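Putative aminopeptidase (Leishmania major, PDB 5NTH) probably removes amino acids from the N termini of peptides as a manganese-dependent leucyl aminopeptidase of the M17 family. Local coordinates at residues N31-D36 / S180-M185; G81-T86 / E98-A103; V230-I235 / G324-F329. All blocks are in the same frame, centred on the assembly; numbering follows the deposited sequence.

How the contacts relate
Starting from the N terminus, residues 31-36 carry the short strand 32-34 and meet residues 180-185 after 143 intervening residues, so contact 1 closes a long loop. Contact 2 is nested inside that loop: residues 81-86 and 98-103 form a hairpin with only 11 residues between its segments. The two contacts lie at the two ends of one six-stranded sheet, their centres about 19 Å apart, and do not touch. Contact 3 follows in series, where side chains bridge the gap between helix 229-243 and helix 323-341 within the catalytic domain. Its centre lies about 27 Å from that of contact 1 and about 38 Å from that of contact 2.

Contact 1. Residues N31-D36 / S180-M185; sequences NVTFTD and SLNVVM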
ATOM      1  N   ASN A  31     -41.437  -3.139 -19.476  1.00 26.91           N
ATOM      2  CA  ASN A  31     -42.653  -2.719 -18.825  1.00 27.77           C
ATOM      3  C   ASN A  31     -42.915  -1.292 -19.159  1.00 27.09           C
ATOM      4  O   ASN A  31     -43.387  -0.523 -18.319  1.00 25.90           O
ATOM      5  CB  ASN A  31     -42.558  -2.925 -17.304  1.00 29.23           C
ATOM      6  CG  ASN A  31     -41.534  -2.002 -16.624  1.00 30.22           C
ATOM      7  OD1 ASN A  31     -40.651  -1.366 -17.269  1.00 30.04           O
ATOM      8  ND2 ASN A  31     -41.648  -1.927 -15.297  1.00 30.38           N
ATOM      9  N   VAL A  32     -42.563  -0.948 -20.393  1.00 27.47           N
ATOM     10  CA  VAL A  32     -42.792   0.368 -20.931  1.00 27.39           C
ATOM     11  C   VAL A  32     -43.789   0.276 -22.084  1.00 27.47           C
ATOM     12  O   VAL A  32     -43.723  -0.615 -22.943  1.00 27.40           O
ATOM     13  CB  VAL A  32     -41.488   0.997 -21.400  1.00 27.53           C
ATOM     14  CG1 VAL A  32     -41.729   2.398 -21.922  1.00 27.52           C
ATOM     15  CG2 VAL A  32     -40.519   1.045 -20.235  1.00 27.50           C
ATOM     16  N   THR A  33     -44.724   1.213 -22.079  1.00 27.08           N
ATOM     17  CA  THR A  33     -45.678   1.359 -23.147  1.00 26.29           C
ATOM     18  C   THR A  33     -45.650   2.796 -23.611  1.00 25.93           C
ATOM     19  O   THR A  33     -45.166   3.702 -22.912  1.00 24.63           O
ATOM     20  CB  THR A  33     -47.104   0.966 -22.689  1.00 26.35           C
ATOM     21  OG1 THR A  33     -47.566   1.829 -21.623  1.00 25.84           O
ATOM     22  CG2 THR A  33     -47.123  -0.486 -22.254  1.00 26.10           C
ATOM     23  N   PHE A  34     -46.192   3.009 -24.795  1.00 26.02           N
ATOM     24  CA  PHE A  34     -46.340   4.355 -25.284  1.00 26.63           C
ATOM     25  C   PHE A  34     -47.804   4.581 -25.624  1.00 27.74           C
ATOM     26  O   PHE A  34     -48.503   3.662 -26.055  1.00 28.20           O
ATOM     27  CB  PHE A  34     -45.442   4.566 -26.500  1.00 26.10           C
ATOM     28  CG  PHE A  34     -43.977   4.313 -26.228  1.00 25.59           C
ATOM     29  CD1 PHE A  34     -43.485   3.017 -26.175  1.00 25.18           C
ATOM     30  CD2 PHE A  34     -43.095   5.374 -26.029  1.00 25.35           C
ATOM     31  CE1 PHE A  34     -42.152   2.786 -25.932  1.00 25.21           C
ATOM     32  CE2 PHE A  34     -41.761   5.151 -25.755  1.00 25.46           C
ATOM     33  CZ  PHE A  34     -41.285   3.852 -25.705  1.00 25.41           C
ATOM     34  N   THR A  35     -48.268   5.806 -25.423  1.00 28.10           N
ATOM     35  CA  THR A  35     -49.647   6.170 -25.730  1.00 27.74           C
ATOM     36  C   THR A  35     -49.618   7.453 -26.535  1.00 27.49           C
ATOM     37  O   THR A  35     -48.914   8.397 -26.191  1.00 28.63           O
ATOM     38  CB  THR A  35     -50.484   6.336 -24.428  1.00 28.25           C
ATOM     39  OG1 THR A  35     -50.702   5.046 -23.827  1.00 27.89           O
ATOM     40  CG2 THR A  35     -51.860   6.994 -24.701  1.00 28.42           C
ATOM     41  N   ASP A  36     -50.410   7.503 -27.591  1.00 26.50           N
ATOM     42  CA  ASP A  36     -50.404   8.643 -28.483  1.00 25.98           C
ATOM     43  C   ASP A  36     -50.990   9.844 -27.737  1.00 25.80           C
ATOM     44  O   ASP A  36     -52.111   9.762 -27.284  1.00 25.79           O
ATOM     45  CB  ASP A  36     -51.237   8.241 -29.705  1.00 26.18           C
ATOM     46  CG  ASP A  36     -51.393   9.354 -30.738  1.00 26.09           C
ATOM     47  OD1 ASP A  36     -51.273  10.557 -30.372  1.00 25.38           O
ATOM     48  OD2 ASP A  36     -51.646   8.997 -31.924  1.00 25.86           O
ATOM     49  N   SER A 180     -45.340  -0.226 -13.894  1.00 31.50           N
ATOM     50  CA  SER A 180     -45.390  -0.048 -15.319  1.00 31.25           C
ATOM     51  C   SER A 180     -45.294   1.397 -15.709  1.00 29.56           C
ATOM     52  O   SER A 180     -45.912   2.236 -15.071  1.00 29.23           O
ATOM     53  CB  SER A 180     -46.707  -0.595 -15.828  1.00 32.45           C
ATOM     54  OG  SER A 180     -46.562  -0.765 -17.200  1.00 35.28           O
ATOM     55  N   LEU A 181     -44.556   1.681 -16.779  1.00 29.19           N
ATOM     56  CA  LEU A 181     -44.379   3.067 -17.246  1.00 29.48           C
ATOM     57  C   LEU A 181     -45.064   3.282 -18.565  1.00 28.59           C
ATOM     58  O   LEU A 181     -44.892   2.492 -19.465  1.00 28.79           O
ATOM     59  CB  LEU A 181     -42.914   3.437 -17.403  1.00 29.82           C
ATOM     60  CG  LEU A 181     -42.074   3.410 -16.134  1.00 29.83           C
ATOM     61  CD1 LEU A 181     -41.583   1.991 -15.891  1.00 30.07           C
ATOM     62  CD2 LEU A 181     -40.889   4.344 -16.270  1.00 30.12           C
ATOM     63  N   ASN A 182     -45.854   4.350 -18.651  1.00 28.56           N
ATOM     64  CA  ASN A 182     -46.626   4.693 -19.843  1.00 27.90           C
ATOM     65  C   ASN A 182     -46.101   6.030 -20.411  1.00 27.39           C
ATOM     66  O   ASN A 182     -46.301   7.095 -19.814  1.00 26.50           O
ATOM     67  CB  ASN A 182     -48.099   4.777 -19.469  1.00 28.02           C
ATOM     68  CG  ASN A 182     -48.992   5.148 -20.651  1.00 28.71           C
ATOM     69  OD1 ASN A 182     -49.610   6.226 -20.664  1.00 27.83           O
ATOM     70  ND2 ASN A 182     -49.037   4.266 -21.673  1.00 28.47           N
ATOM     71  N   VAL A 183     -45.400   5.965 -21.542  1.00 26.81           N
ATOM     72  CA  VAL A 183     -44.753   7.158 -22.079  1.00 26.66           C
ATOM     73  C   VAL A 183     -45.699   7.881 -23.019  1.00 26.45           C
ATOM     74  O   VAL A 183     -46.291   7.288 -23.940  1.00 25.20           O
ATOM     75  CB  VAL A 183     -43.420   6.875 -22.819  1.00 26.81           C
ATOM     76  CG1 VAL A 183     -42.680   8.174 -23.096  1.00 26.40           C
ATOM     77  CG2 VAL A 183     -42.499   5.991 -21.985  1.00 27.25           C
ATOM     78  N   VAL A 184     -45.798   9.177 -22.768  1.00 26.58           N
ATOM     79  CA  VAL A 184     -46.603  10.085 -23.558  1.00 27.15           C
ATOM     80  C   VAL A 184     -45.690  11.193 -24.020  1.00 27.44           C
ATOM     81  O   VAL A 184     -45.403  12.124 -23.276  1.00 26.26           O
ATOM     82  CB  VAL A 184     -47.761  10.690 -22.728  1.00 27.10           C
ATOM     83  CG1 VAL A 184     -48.625  11.599 -23.583  1.00 27.22           C
ATOM     84  CG2 VAL A 184     -48.621   9.596 -22.129  1.00 27.18           C
ATOM     85  N   MET A 185     -45.212  11.095 -25.243  1.00 28.93           N
ATOM     86  CA  MET A 185     -44.386  12.171 -25.758  1.00 30.92           C
ATOM     87  C   MET A 185     -45.235  13.280 -26.400  1.00 32.10           C
ATOM     88  O   MET A 185     -46.280  13.006 -27.016  1.00 30.49           O
ATOM     89  CB  MET A 185     -43.419  11.614 -26.776  1.00 33.04           C
ATOM     90  CG  MET A 185     -42.380  10.696 -26.165  1.00 35.56           C
ATOM     91  SD  MET A 185     -41.328   9.961 -27.434  1.00 39.84           S
ATOM     92  CE  MET A 185     -42.466   8.687 -28.038  1.00 37.63           C
TER
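At one edge of the mixed N-terminal sheet, strand 32-34 pairs in parallel with strand 181-185, Val32 lying beside Leu181, Thr33 beside Asn182 and Phe34 beside Val183. The backbone ladder runs from Leu181 N, which donates to Asn31 O at 2.9 Å, through Thr33 N to Leu181 O and Val183 N to Thr33 O, and ends with Thr35 N to Val183 O. The Val183 N to Thr33 O bond is short at 2.7 Å and almost straight at hydrogen (177°), although its donor is tilted from the carbonyl plane.

Val32, Phe34, Leu181 and Val183 share one face, where branched and aromatic side chains suit a dry layer. Phe34 CG stands beside the backbone N, anti to the carbonyl carbon (chi1 -58°). The Phe34 ring runs alongside Val183, both directed to the same face; ring atom CD2 of Phe34 is 3.6 Å from CB of Val183. Met185 comes to the ring obliquely, its CE 3.9 Å from Phe34 CD2. Val32 CG1 meets Val183 CG2 at 3.7 Å. Helices 148-156 and 203-221 pack on this face, the first against Phe34, Leu181 and Val183, the second against Val32 and Phe34.

Thr33 and Asn182 occupy the other, more open face, which tolerates polar groups. Asn31, just ahead of the strand, presents OD1 to Leu181 CD1 at 3.7 Å, while Gln214 of helix 203-221 bonds the same oxygen. Strand 181-185 also bonds strand 137-142 on its far side, an arrangement characteristic of an alpha/beta domain with helices packed on a largely parallel sheet.

Contact 2. Residues G81-T86 / E98-A103; sequences GSTVKT and EVMVTA
Thr83 and Thr102 face each other across an antiparallel beta hairpin, their hydroxyl oxygens OG1 and OG1 hydrogen-bonded at 2.7 Å. They form a non-hydrogen-bonded backbone pair, so this link between side chains ties the strands where no backbone bond does. In both residues OG1 is anti to the carbonyl carbon (chi1 -82° in Thr83 and -58° in Thr102). That leaves Thr83 CG2 to lie over the extended Met100 chain, 3.9 Å from its CG.

The adjoining hydrogen-bonded pairs carry the ladder: Val84 with Val101, where Val101 N reaches Val84 O at 2.8 Å, and Thr86 with Val99, where Val99 N reaches Thr86 O at 2.9 Å. Beta-branched residues at these positions suit the extended backbone. Towards Gly81 the ladder weakens: Ala103 N to Ser82 O and Gly81 N to Ala103 O are both weak bonds. Gly81 has a positive phi (90°), a conformation that glycine adopts readily.

Farther out, helix 69-77 packs against Val84, Val99 and Val101, while helix 117-127 packs on the opposite face against Met100 and Thr102. Strand 46-51 continues the sheet beyond strand 97-103, and Glu98 turns its OE1 to Ser130. Strand 83-88 is an edge strand of this sheet within the chain, and here a second subunit meets it. Thr86 OG1 hydrogen-bonds Thr86 OG1 and Leu87 N of that subunit; within the hairpin, CG2 of Thr86 stands 4.0 Å from Val99 O.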
ATOM      1  N   GLY A  81     -33.557  22.621 -13.945  1.00 36.24           N
ATOM      2  CA  GLY A  81     -32.851  21.594 -13.152  1.00 38.03           C
ATOM      3  C   GLY A  81     -33.522  21.074 -11.894  1.00 38.94           C
ATOM      4  O   GLY A  81     -33.099  20.072 -11.350  1.00 40.15           O
ATOM      5  N   SER A  82     -34.559  21.749 -11.415  1.00 40.59           N
ATOM      6  CA  SER A  82     -35.167  21.382 -10.128  1.00 41.50           C
ATOM      7  C   SER A  82     -36.412  20.508 -10.331  1.00 40.19           C
ATOM      8  O   SER A  82     -36.763  20.147 -11.453  1.00 39.22           O
ATOM      9  CB  SER A  82     -35.476  22.634  -9.271  1.00 42.25           C
ATOM     10  OG  SER A  82     -36.515  23.431  -9.830  1.00 43.40           O
ATOM     11  N   THR A  83     -37.037  20.144  -9.214  1.00 38.27           N
ATOM     12  CA  THR A  83     -38.222  19.321  -9.207  1.00 36.71           C
ATOM     13  C   THR A  83     -39.258  19.894  -8.224  1.00 35.82           C
ATOM     14  O   THR A  83     -38.932  20.415  -7.150  1.00 34.87           O
ATOM     15  CB  THR A  83     -37.889  17.841  -8.885  1.00 35.49           C
ATOM     16  OG1 THR A  83     -37.434  17.192 -10.069  1.00 35.12           O
ATOM     17  CG2 THR A  83     -39.104  17.079  -8.412  1.00 35.33           C
ATOM     18  N   VAL A  84     -40.517  19.787  -8.622  1.00 34.33           N
ATOM     19  CA  VAL A  84     -41.619  20.145  -7.777  1.00 33.49           C
ATOM     20  C   VAL A  84     -42.626  19.015  -7.824  1.00 34.70           C
ATOM     21  O   VAL A  84     -42.936  18.470  -8.878  1.00 34.75           O
ATOM     22  CB  VAL A  84     -42.217  21.462  -8.221  1.00 33.14           C
ATOM     23  CG1 VAL A  84     -43.486  21.755  -7.463  1.00 32.99           C
ATOM     24  CG2 VAL A  84     -41.213  22.584  -7.991  1.00 33.81           C
ATOM     25  N   LYS A  85     -43.121  18.668  -6.649  1.00 37.05           N
ATOM     26  CA  LYS A  85     -43.966  17.510  -6.469  1.00 39.81           C
ATOM     27  C   LYS A  85     -45.179  17.863  -5.631  1.00 37.73           C
ATOM     28  O   LYS A  85     -45.087  18.668  -4.714  1.00 38.06           O
ATOM     29  CB  LYS A  85     -43.150  16.460  -5.763  1.00 42.91           C
ATOM     30  CG  LYS A  85     -43.803  15.088  -5.644  1.00 47.70           C
ATOM     31  CD  LYS A  85     -42.959  14.151  -4.765  1.00 50.04           C
ATOM     32  CE  LYS A  85     -41.449  14.284  -5.007  1.00 48.93           C
ATOM     33  NZ  LYS A  85     -40.746  13.297  -4.178  1.00 50.22           N
ATOM     34  N   THR A  86     -46.309  17.245  -5.943  1.00 35.23           N
ATOM     35  CA  THR A  86     -47.551  17.547  -5.270  1.00 32.77           C
ATOM     36  C   THR A  86     -48.580  16.470  -5.508  1.00 32.29           C
ATOM     37  O   THR A  86     -48.449  15.659  -6.440  1.00 30.45           O
ATOM     38  CB  THR A  86     -48.113  18.893  -5.767  1.00 32.31           C
ATOM     39  OG1 THR A  86     -49.158  19.325  -4.898  1.00 32.53           O
ATOM     40  CG2 THR A  86     -48.656  18.789  -7.169  1.00 32.31           C
ATOM     41  N   GLU A  98     -50.508  11.602  -7.821  1.00 32.98           N
ATOM     42  CA  GLU A  98     -49.210  12.198  -7.537  1.00 33.76           C
ATOM     43  C   GLU A  98     -48.641  12.742  -8.847  1.00 32.88           C
ATOM     44  O   GLU A  98     -48.492  12.016  -9.842  1.00 31.30           O
ATOM     45  CB  GLU A  98     -48.253  11.197  -6.876  1.00 36.11           C
ATOM     46  CG  GLU A  98     -46.961  11.818  -6.337  1.00 37.78           C
ATOM     47  CD  GLU A  98     -46.147  10.855  -5.475  1.00 38.81           C
ATOM     48  OE1 GLU A  98     -45.334  10.123  -6.047  1.00 36.55           O
ATOM     49  OE2 GLU A  98     -46.305  10.842  -4.221  1.00 41.44           O
ATOM     50  N   VAL A  99     -48.338  14.032  -8.829  1.00 31.34           N
ATOM     51  CA  VAL A  99     -47.720  14.692  -9.958  1.00 31.00           C
ATOM     52  C   VAL A  99     -46.338  15.232  -9.604  1.00 32.30           C
ATOM     53  O   VAL A  99     -46.184  16.059  -8.677  1.00 32.00           O
ATOM     54  CB  VAL A  99     -48.570  15.860 -10.457  1.00 29.65           C
ATOM     55  CG1 VAL A  99     -48.030  16.372 -11.790  1.00 29.18           C
ATOM     56  CG2 VAL A  99     -50.003  15.404 -10.618  1.00 29.30           C
ATOM     57  N   MET A 100     -45.342  14.796 -10.371  1.00 33.10           N
ATOM     58  CA  MET A 100     -43.993  15.294 -10.216  1.00 35.45           C
ATOM     59  C   MET A 100     -43.616  16.010 -11.514  1.00 32.39           C
ATOM     60  O   MET A 100     -43.924  15.560 -12.613  1.00 30.83           O
ATOM     61  CB  MET A 100     -43.054  14.142  -9.798  1.00 41.72           C
ATOM     62  CG  MET A 100     -41.560  14.419  -9.975  1.00 49.24           C
ATOM     63  SD  MET A 100     -40.373  13.242  -9.237  1.00 60.54           S
ATOM     64  CE  MET A 100     -38.903  13.542 -10.252  1.00 59.00           C
ATOM     65  N   VAL A 101     -42.987  17.158 -11.356  1.00 30.42           N
ATOM     66  CA  VAL A 101     -42.702  18.041 -12.449  1.00 30.43           C
ATOM     67  C   VAL A 101     -41.222  18.381 -12.430  1.00 31.75           C
ATOM     68  O   VAL A 101     -40.757  19.010 -11.462  1.00 31.37           O
ATOM     69  CB  VAL A 101     -43.471  19.342 -12.295  1.00 30.39           C
ATOM     70  CG1 VAL A 101     -42.945  20.422 -13.251  1.00 30.53           C
ATOM     71  CG2 VAL A 101     -44.948  19.095 -12.532  1.00 30.96           C
ATOM     72  N   THR A 102     -40.509  18.038 -13.519  1.00 31.49           N
ATOM     73  CA  THR A 102     -39.061  18.194 -13.572  1.00 31.08           C
ATOM     74  C   THR A 102     -38.599  18.914 -14.825  1.00 29.95           C
ATOM     75  O   THR A 102     -38.810  18.462 -15.943  1.00 29.49           O
ATOM     76  CB  THR A 102     -38.328  16.830 -13.438  1.00 31.70           C
ATOM     77  OG1 THR A 102     -38.704  16.195 -12.209  1.00 33.70           O
ATOM     78  CG2 THR A 102     -36.818  17.013 -13.415  1.00 31.18           C
ATOM     79  N   ALA A 103     -37.911  20.026 -14.607  1.00 29.22           N
ATOM     80  CA  ALA A 103     -37.266  20.758 -15.672  1.00 28.81           C
ATOM     81  C   ALA A 103     -35.875  20.184 -15.957  1.00 29.05           C
ATOM     82  O   ALA A 103     -35.069  19.951 -15.037  1.00 28.00           O
ATOM     83  CB  ALA A 103     -37.151  22.211 -15.295  1.00 28.83           C
TER

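Contact 3. Residues V230-I235 / G324-F329; sequences VVYAEI and GSAGVF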
ATOM      1  N   VAL A 230     -22.734 -21.241 -19.374  1.00 30.11           N
ATOM      2  CA  VAL A 230     -23.643 -22.266 -19.907  1.00 30.60           C
ATOM      3  C   VAL A 230     -25.066 -21.736 -19.974  1.00 29.73           C
ATOM      4  O   VAL A 230     -25.825 -22.079 -20.879  1.00 29.50           O
ATOM      5  CB  VAL A 230     -23.560 -23.577 -19.101  1.00 30.99           C
ATOM      6  CG1 VAL A 230     -24.649 -24.556 -19.501  1.00 30.90           C
ATOM      7  CG2 VAL A 230     -22.209 -24.230 -19.348  1.00 31.20           C
ATOM      8  N   VAL A 231     -25.412 -20.895 -19.018  1.00 29.50           N
ATOM      9  CA  VAL A 231     -26.757 -20.383 -18.937  1.00 30.55           C
ATOM     10  C   VAL A 231     -26.899 -19.314 -19.997  1.00 31.91           C
ATOM     11  O   VAL A 231     -27.818 -19.377 -20.804  1.00 32.19           O
ATOM     12  CB  VAL A 231     -27.082 -19.818 -17.540  1.00 30.20           C
ATOM     13  CG1 VAL A 231     -28.396 -19.027 -17.551  1.00 29.87           C
ATOM     14  CG2 VAL A 231     -27.185 -20.955 -16.536  1.00 29.62           C
ATOM     15  N   TYR A 232     -25.978 -18.346 -19.982  1.00 32.13           N
ATOM     16  CA  TYR A 232     -25.894 -17.310 -21.005  1.00 30.79           C
ATOM     17  C   TYR A 232     -25.978 -17.934 -22.397  1.00 31.34           C
ATOM     18  O   TYR A 232     -26.648 -17.399 -23.266  1.00 31.74           O
ATOM     19  CB  TYR A 232     -24.586 -16.557 -20.879  1.00 30.54           C
ATOM     20  CG  TYR A 232     -24.556 -15.163 -21.437  1.00 30.90           C
ATOM     21  CD1 TYR A 232     -25.509 -14.701 -22.352  1.00 31.63           C
ATOM     22  CD2 TYR A 232     -23.542 -14.292 -21.057  1.00 31.24           C
ATOM     23  CE1 TYR A 232     -25.454 -13.416 -22.847  1.00 32.83           C
ATOM     24  CE2 TYR A 232     -23.474 -13.001 -21.542  1.00 32.21           C
ATOM     25  CZ  TYR A 232     -24.423 -12.556 -22.441  1.00 33.76           C
ATOM     26  OH  TYR A 232     -24.349 -11.244 -22.932  1.00 35.63           O
ATOM     27  N   ALA A 233     -25.330 -19.076 -22.606  1.00 31.36           N
ATOM     28  CA  ALA A 233     -25.421 -19.774 -23.910  1.00 32.52           C
ATOM     29  C   ALA A 233     -26.791 -20.401 -24.220  1.00 32.56           C
ATOM     30  O   ALA A 233     -27.265 -20.385 -25.361  1.00 32.97           O
ATOM     31  CB  ALA A 233     -24.367 -20.854 -23.998  1.00 33.18           C
ATOM     32  N   GLU A 234     -27.414 -20.984 -23.214  1.00 31.80           N
ATOM     33  CA  GLU A 234     -28.742 -21.536 -23.400  1.00 31.62           C
ATOM     34  C   GLU A 234     -29.760 -20.429 -23.805  1.00 29.68           C
ATOM     35  O   GLU A 234     -30.697 -20.672 -24.586  1.00 28.17           O
ATOM     36  CB  GLU A 234     -29.155 -22.237 -22.121  1.00 33.02           C
ATOM     37  CG  GLU A 234     -30.348 -23.152 -22.261  1.00 35.07           C
ATOM     38  CD  GLU A 234     -30.773 -23.676 -20.912  1.00 37.81           C
ATOM     39  OE1 GLU A 234     -29.974 -24.406 -20.264  1.00 38.43           O
ATOM     40  OE2 GLU A 234     -31.891 -23.312 -20.491  1.00 41.01           O
ATOM     41  N   ILE A 235     -29.545 -19.226 -23.269  1.00 27.67           N
ATOM     42  CA  ILE A 235     -30.403 -18.099 -23.504  1.00 27.25           C
ATOM     43  C   ILE A 235     -30.236 -17.692 -24.951  1.00 28.28           C
ATOM     44  O   ILE A 235     -31.221 -17.563 -25.685  1.00 28.58           O
ATOM     45  CB  ILE A 235     -30.103 -16.916 -22.550  1.00 26.60           C
ATOM     46  CG1 ILE A 235     -30.687 -17.176 -21.156  1.00 26.05           C
ATOM     47  CG2 ILE A 235     -30.738 -15.623 -23.043  1.00 26.63           C
ATOM     48  CD1 ILE A 235     -30.284 -16.174 -20.085  1.00 25.65           C
ATOM     49  N   GLY A 324     -20.359  -5.514 -22.346  1.00 26.62           N
ATOM     50  CA  GLY A 324     -20.146  -5.319 -23.760  1.00 26.86           C
ATOM     51  C   GLY A 324     -20.889  -6.365 -24.533  1.00 26.92           C
ATOM     52  O   GLY A 324     -21.578  -6.062 -25.480  1.00 28.51           O
ATOM     53  N   SER A 325     -20.764  -7.589 -24.075  1.00 27.77           N
ATOM     54  CA  SER A 325     -21.466  -8.735 -24.632  1.00 29.20           C
ATOM     55  C   SER A 325     -22.971  -8.496 -24.705  1.00 29.34           C
ATOM     56  O   SER A 325     -23.565  -8.617 -25.758  1.00 30.67           O
ATOM     57  CB  SER A 325     -21.149  -9.969 -23.776  1.00 30.04           C
ATOM     58  OG  SER A 325     -22.098 -11.001 -23.865  1.00 31.84           O
ATOM     59  N   ALA A 326     -23.585  -8.144 -23.591  1.00 28.50           N
ATOM     60  CA  ALA A 326     -25.028  -8.030 -23.560  1.00 28.28           C
ATOM     61  C   ALA A 326     -25.552  -6.855 -24.387  1.00 27.74           C
ATOM     62  O   ALA A 326     -26.571  -7.008 -25.046  1.00 27.25           O
ATOM     63  CB  ALA A 326     -25.552  -7.960 -22.128  1.00 28.79           C
ATOM     64  N   GLY A 327     -24.869  -5.709 -24.339  1.00 27.20           N
ATOM     65  CA  GLY A 327     -25.168  -4.575 -25.205  1.00 27.86           C
ATOM     66  C   GLY A 327     -25.346  -4.986 -26.668  1.00 28.70           C
ATOM     67  O   GLY A 327     -26.435  -4.818 -27.228  1.00 28.29           O
ATOM     68  N   VAL A 328     -24.302  -5.584 -27.262  1.00 28.68           N
ATOM     69  CA  VAL A 328     -24.385  -6.059 -28.649  1.00 28.25           C
ATOM     70  C   VAL A 328     -25.343  -7.243 -28.850  1.00 28.25           C
ATOM     71  O   VAL A 328     -25.936  -7.347 -29.894  1.00 29.35           O
ATOM     72  CB  VAL A 328     -23.011  -6.422 -29.276  1.00 27.77           C
ATOM     73  CG1 VAL A 328     -22.036  -5.257 -29.201  1.00 26.88           C
ATOM     74  CG2 VAL A 328     -22.424  -7.672 -28.641  1.00 28.06           C
ATOM     75  N   PHE A 329     -25.454  -8.157 -27.898  1.00 28.48           N
ATOM     76  CA  PHE A 329     -26.409  -9.267 -28.028  1.00 29.04           C
ATOM     77  C   PHE A 329     -27.833  -8.737 -28.125  1.00 30.07           C
ATOM     78  O   PHE A 329     -28.576  -9.125 -29.018  1.00 31.55           O
ATOM     79  CB  PHE A 329     -26.342 -10.175 -26.822  1.00 28.77           C
ATOM     80  CG  PHE A 329     -27.375 -11.282 -26.808  1.00 28.84           C
ATOM     81  CD1 PHE A 329     -27.428 -12.226 -27.815  1.00 28.70           C
ATOM     82  CD2 PHE A 329     -28.246 -11.433 -25.714  1.00 29.78           C
ATOM     83  CE1 PHE A 329     -28.347 -13.279 -27.744  1.00 28.89           C
ATOM     84  CE2 PHE A 329     -29.181 -12.473 -25.648  1.00 29.17           C
ATOM     85  CZ  PHE A 329     -29.224 -13.400 -26.668  1.00 29.03           C
TER
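Tyr232 and Ser325 supply the polar link between two nearly parallel helices of the catalytic domain, whose segment axes come no nearer than 13.3 Å. A long side chain is needed to span that gap, and tyrosine does so with a hydroxyl at its end: OH lies 2.4 Å from Ser325 OG. Either oxygen could be the donor of this hydrogen bond, and its length is too short to take literally at this resolution. CG of Tyr232 is anti to the backbone N (chi1 -156°), starting the side chain on its way across, while the small serine brings its own hydroxyl up from the facing helix. Methyl CB of Ala326 lies 3.6 Å from Tyr232 OH, a small side chain that lets the phenol oxygen come close to the helix.

The apolar contacts centre on Phe329. It approaches the Tyr232 ring at its edge, with CD2 4.5 Å from Tyr232 CE1, and its CE2 meets Ile235 CG2 at 4.4 Å. Ile235, one turn after Tyr232, and Phe329, one turn after Ser325, thus form the apolar part of the contact.

Ser325 also bonds through its backbone with Lys298, a manganese ligand, which links the start of this helix to the metal site, the Ser325 side chain itself being about 11 Å from a manganese ion. Strand 349-361 touches Tyr232, Ser325 and Phe329, helix 203-221 packs on Ile235, Ala326 and Phe329, and helix 12-26 packs on Ile235.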